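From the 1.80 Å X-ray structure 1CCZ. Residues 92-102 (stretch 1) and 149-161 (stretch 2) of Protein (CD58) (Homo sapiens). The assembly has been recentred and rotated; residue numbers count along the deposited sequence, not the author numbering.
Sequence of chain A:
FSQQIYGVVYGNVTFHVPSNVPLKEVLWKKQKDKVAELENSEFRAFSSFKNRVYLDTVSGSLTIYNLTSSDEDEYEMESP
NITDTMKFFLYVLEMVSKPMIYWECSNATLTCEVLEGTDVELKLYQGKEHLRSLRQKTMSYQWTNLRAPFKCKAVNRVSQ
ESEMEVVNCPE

Stretch 1, residues 92-102: VLEMVSKPMIY
Stretch 2 (149-161) PFKCKAVNRVSQE

Stretch 1 of CD58 carries the end of one strand, an extended connector and the start of another, and it runs alongside a β-hairpin formed by stretch 2. Strand 92-93 ends at L93, the chain runs extended through E94 to K98 (phi -71 to -95°, psi 131 to -175°), and strand geometry is established by M100 to Y102. In stretch 2, strand 150-156 turns back through a type I turn, N156 to S159, with R157 at -53/-27 and V158 at -113/2, into strand 159-161. The hairpin is closed by A154 N to E161 O (2.8 Å), E161 N to A154 O (3.0 Å) and N156 N to S159 O (3.0 Å); S159 N to N156 O is weak at 3.3 Å. No backbone-to-backbone hydrogen bond joins the two stretches. The CA atoms of M95 and S159 lie 5.5 Å apart, those of K98 and E161 5.2 Å, and those of P99 and A154 6.2 Å. Stretch 1 runs antiparallel to strand 150-156: L93 lies by N156 and I101 by F150 and C152.

Polar chemistry concentrates at the turn. N156 (chi1 68°, chi2 14°) donates from ND2 to E94 O at 2.9 Å, and ND2 is also bonded elsewhere in the structure. Its OD1 accepts from V158 N at 2.9 Å, from S159 OG at 3.0 Å and, weakly, from S159 N at 2.8 Å, where the angle is only 118°. S159 OG (chi1 p) thus donates to N156 OD1 while accepting from V96 N at 2.9 Å and a nearly linear 169°. One serine hydroxyl therefore couples the connector's backbone to the asparagine that braces the turn. V96 O accepts from a water at 2.8 Å, which also donates to E161 OE2 at 2.9 Å, bridging the stretches.

Apolar contacts fill in around this network. V96 (chi1 m) points toward the hairpin: its CB is 4.0 Å from A154 CB, and its CG2 packs 3.7 Å from both Q160 CA and E161 CG. L93 (m, p) sets CB 3.7 Å from V158 CG2, the methyl that M95 CG approaches to 4.1 Å. P99, C-gamma exo, rests its CG 3.8 Å from A154 CB and its CD 3.4 Å from E161 O, already the acceptor for A154 N; as a proline it offers no amide hydrogen. I101 (m, t) extends CD1 to 3.8 Å from C152 CB. C152 (chi1 t) is covalently bonded elsewhere in the structure.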

# COMPACT_ATOMS: atom_id res chain seq x y z
N VAL A 92 3.68 -4.34 0.15
CA VAL A 92 3.17 -4.40 -1.22
C VAL A 92 1.67 -4.72 -1.16
O VAL A 92 1.26 -5.81 -0.74
CB VAL A 92 3.89 -5.47 -2.04
CG1 VAL A 92 3.29 -5.55 -3.43
CG2 VAL A 92 5.39 -5.14 -2.11
N LEU A 93 0.87 -3.75 -1.59
CA LEU A 93 -0.57 -3.91 -1.52
C LEU A 93 -1.26 -4.00 -2.85
O LEU A 93 -0.84 -3.41 -3.85
CB LEU A 93 -1.18 -2.73 -0.74
CG LEU A 93 -0.86 -2.63 0.75
CD1 LEU A 93 0.43 -1.89 0.93
CD2 LEU A 93 -1.95 -1.89 1.46
N GLU A 94 -2.33 -4.76 -2.86
CA GLU A 94 -3.14 -4.88 -4.04
C GLU A 94 -4.22 -3.76 -3.86
O GLU A 94 -4.67 -3.48 -2.74
CB GLU A 94 -3.69 -6.30 -4.06
CG GLU A 94 -5.09 -6.48 -4.51
CD GLU A 94 -5.53 -7.91 -4.27
OE1 GLU A 94 -4.62 -8.78 -4.21
OE2 GLU A 94 -6.75 -8.18 -4.12
N MET A 95 -4.56 -3.07 -4.94
CA MET A 95 -5.54 -2.00 -4.87
C MET A 95 -6.94 -2.55 -4.63
O MET A 95 -7.24 -3.68 -5.03
CB MET A 95 -5.52 -1.20 -6.16
CG MET A 95 -4.38 -0.21 -6.21
SD MET A 95 -4.32 0.61 -7.80
CE MET A 95 -4.57 -0.83 -8.91
N VAL A 96 -7.80 -1.76 -3.98
CA VAL A 96 -9.18 -2.18 -3.70
C VAL A 96 -10.01 -2.11 -4.98
O VAL A 96 -9.67 -1.35 -5.90
CB VAL A 96 -9.88 -1.26 -2.64
CG1 VAL A 96 -9.14 -1.30 -1.33
CG2 VAL A 96 -9.96 0.18 -3.14
N SER A 97 -11.06 -2.92 -5.06
CA SER A 97 -11.95 -2.84 -6.21
C SER A 97 -13.10 -1.91 -5.74
O SER A 97 -13.04 -1.36 -4.63
CB SER A 97 -12.49 -4.21 -6.62
OG SER A 97 -12.96 -4.95 -5.52
N LYS A 98 -14.11 -1.73 -6.57
CA LYS A 98 -15.21 -0.87 -6.18
C LYS A 98 -16.16 -1.62 -5.25
O LYS A 98 -16.55 -2.76 -5.54
CB LYS A 98 -15.95 -0.39 -7.43
CG LYS A 98 -17.10 0.57 -7.15
CD LYS A 98 -18.18 0.44 -8.22
CE LYS A 98 -19.03 1.71 -8.31
NZ LYS A 98 -18.33 2.95 -7.82
N PRO A 99 -16.53 -1.01 -4.10
CA PRO A 99 -17.43 -1.70 -3.17
C PRO A 99 -18.83 -1.95 -3.74
O PRO A 99 -19.29 -1.24 -4.65
CB PRO A 99 -17.50 -0.78 -1.94
CG PRO A 99 -16.50 0.29 -2.17
CD PRO A 99 -16.13 0.32 -3.60
N MET A 100 -19.48 -2.98 -3.21
CA MET A 100 -20.85 -3.34 -3.59
C MET A 100 -21.72 -3.11 -2.35
O MET A 100 -21.34 -3.49 -1.24
CB MET A 100 -20.96 -4.81 -3.98
CG MET A 100 -20.75 -5.09 -5.46
SD MET A 100 -21.19 -6.80 -5.91
CE MET A 100 -22.49 -7.21 -4.60
N ILE A 101 -22.87 -2.49 -2.55
CA ILE A 101 -23.80 -2.26 -1.47
C ILE A 101 -25.11 -3.02 -1.74
O ILE A 101 -25.64 -2.99 -2.85
CB ILE A 101 -24.14 -0.76 -1.34
CG1 ILE A 101 -22.89 0.02 -0.93
CG2 ILE A 101 -25.27 -0.58 -0.33
CD1 ILE A 101 -23.11 1.52 -0.93
N TYR A 102 -25.61 -3.74 -0.74
CA TYR A 102 -26.90 -4.42 -0.88
C TYR A 102 -27.61 -4.40 0.48
O TYR A 102 -27.01 -4.02 1.49
CB TYR A 102 -26.72 -5.82 -1.44
CG TYR A 102 -25.86 -6.72 -0.62
CD1 TYR A 102 -24.48 -6.77 -0.81
CD2 TYR A 102 -26.43 -7.57 0.32
CE1 TYR A 102 -23.68 -7.67 -0.09
CE2 TYR A 102 -25.66 -8.47 1.04
CZ TYR A 102 -24.29 -8.53 0.83
OH TYR A 102 -23.56 -9.46 1.53
N PRO A 149 -28.87 8.80 0.96
CA PRO A 149 -28.31 7.55 0.44
C PRO A 149 -27.09 7.14 1.28
O PRO A 149 -26.59 7.93 2.08
CB PRO A 149 -27.92 7.89 -1.00
CG PRO A 149 -27.82 9.37 -1.04
CD PRO A 149 -28.71 9.92 0.03
N PHE A 150 -26.63 5.91 1.10
CA PHE A 150 -25.46 5.43 1.83
C PHE A 150 -24.24 5.45 0.92
O PHE A 150 -24.34 5.17 -0.28
CB PHE A 150 -25.70 4.01 2.30
CG PHE A 150 -26.65 3.91 3.43
CD1 PHE A 150 -26.22 4.10 4.73
CD2 PHE A 150 -28.00 3.64 3.19
CE1 PHE A 150 -27.11 4.01 5.80
CE2 PHE A 150 -28.91 3.55 4.25
CZ PHE A 150 -28.46 3.73 5.56
N LYS A 151 -23.09 5.79 1.48
CA LYS A 151 -21.87 5.78 0.71
C LYS A 151 -20.94 4.84 1.45
O LYS A 151 -20.78 4.93 2.68
CB LYS A 151 -21.23 7.15 0.64
CG LYS A 151 -19.86 7.14 -0.02
CD LYS A 151 -19.45 8.57 -0.30
CE LYS A 151 -18.03 8.66 -0.84
NZ LYS A 151 -17.04 8.94 0.24
N CYS A 152 -20.35 3.91 0.70
CA CYS A 152 -19.41 2.98 1.28
C CYS A 152 -18.10 3.17 0.57
O CYS A 152 -18.04 3.22 -0.66
CB CYS A 152 -19.87 1.55 1.10
SG CYS A 152 -18.72 0.43 1.93
N LYS A 153 -17.05 3.33 1.35
CA LYS A 153 -15.74 3.53 0.78
C LYS A 153 -14.81 2.39 1.18
O LYS A 153 -14.79 1.97 2.34
CB LYS A 153 -15.19 4.86 1.28
CG LYS A 153 -13.83 5.17 0.78
CD LYS A 153 -13.26 6.36 1.52
CE LYS A 153 -14.18 7.57 1.41
NZ LYS A 153 -13.45 8.83 1.74
N ALA A 154 -14.08 1.85 0.22
CA ALA A 154 -13.10 0.80 0.52
C ALA A 154 -11.76 1.53 0.39
O ALA A 154 -11.48 2.18 -0.62
CB ALA A 154 -13.18 -0.33 -0.49
N VAL A 155 -10.94 1.45 1.43
CA VAL A 155 -9.66 2.13 1.38
C VAL A 155 -8.50 1.35 2.02
O VAL A 155 -8.68 0.56 2.96
CB VAL A 155 -9.80 3.55 2.04
CG1 VAL A 155 -10.51 3.42 3.35
CG2 VAL A 155 -8.44 4.20 2.25
N ASN A 156 -7.32 1.51 1.45
CA ASN A 156 -6.11 0.92 2.01
C ASN A 156 -5.01 1.92 1.71
O ASN A 156 -5.25 2.97 1.10
CB ASN A 156 -5.80 -0.49 1.45
CG ASN A 156 -5.41 -0.51 -0.02
OD1 ASN A 156 -5.11 0.52 -0.62
ND2 ASN A 156 -5.42 -1.69 -0.61
N ARG A 157 -3.80 1.63 2.17
CA ARG A 157 -2.68 2.54 1.99
C ARG A 157 -2.42 3.00 0.57
O ARG A 157 -1.89 4.08 0.37
CB ARG A 157 -1.41 1.91 2.54
CG ARG A 157 -1.47 1.63 4.03
CD ARG A 157 -1.19 2.91 4.77
NE ARG A 157 -0.95 2.66 6.19
CZ ARG A 157 -0.32 3.51 6.99
NH1 ARG A 157 0.13 4.66 6.49
NH2 ARG A 157 -0.16 3.22 8.27
N VAL A 158 -2.79 2.20 -0.42
CA VAL A 158 -2.48 2.59 -1.79
C VAL A 158 -3.65 2.92 -2.69
O VAL A 158 -3.43 3.23 -3.87
CB VAL A 158 -1.67 1.49 -2.49
CG1 VAL A 158 -0.39 1.22 -1.71
CG2 VAL A 158 -2.49 0.22 -2.60
N SER A 159 -4.88 2.88 -2.18
CA SER A 159 -6.03 3.14 -3.05
C SER A 159 -7.33 3.33 -2.30
O SER A 159 -7.42 3.13 -1.09
CB SER A 159 -6.22 1.97 -4.01
OG SER A 159 -6.59 0.81 -3.27
N GLN A 160 -8.35 3.71 -3.06
CA GLN A 160 -9.68 3.85 -2.50
C GLN A 160 -10.72 4.01 -3.59
O GLN A 160 -10.47 4.62 -4.63
CB GLN A 160 -9.74 5.00 -1.51
CG GLN A 160 -9.80 6.35 -2.10
CD GLN A 160 -10.28 7.34 -1.06
OE1 GLN A 160 -11.48 7.52 -0.86
NE2 GLN A 160 -9.34 7.98 -0.38
N GLU A 161 -11.88 3.40 -3.35
CA GLU A 161 -13.00 3.44 -4.28
C GLU A 161 -14.26 3.44 -3.45
O GLU A 161 -14.30 2.85 -2.37
CB GLU A 161 -13.04 2.19 -5.16
CG GLU A 161 -11.76 1.92 -5.89
CD GLU A 161 -11.61 2.83 -7.07
OE1 GLU A 161 -12.65 3.32 -7.56
OE2 GLU A 161 -10.46 3.05 -7.50
O HOH W 1 -8.46 1.05 -6.69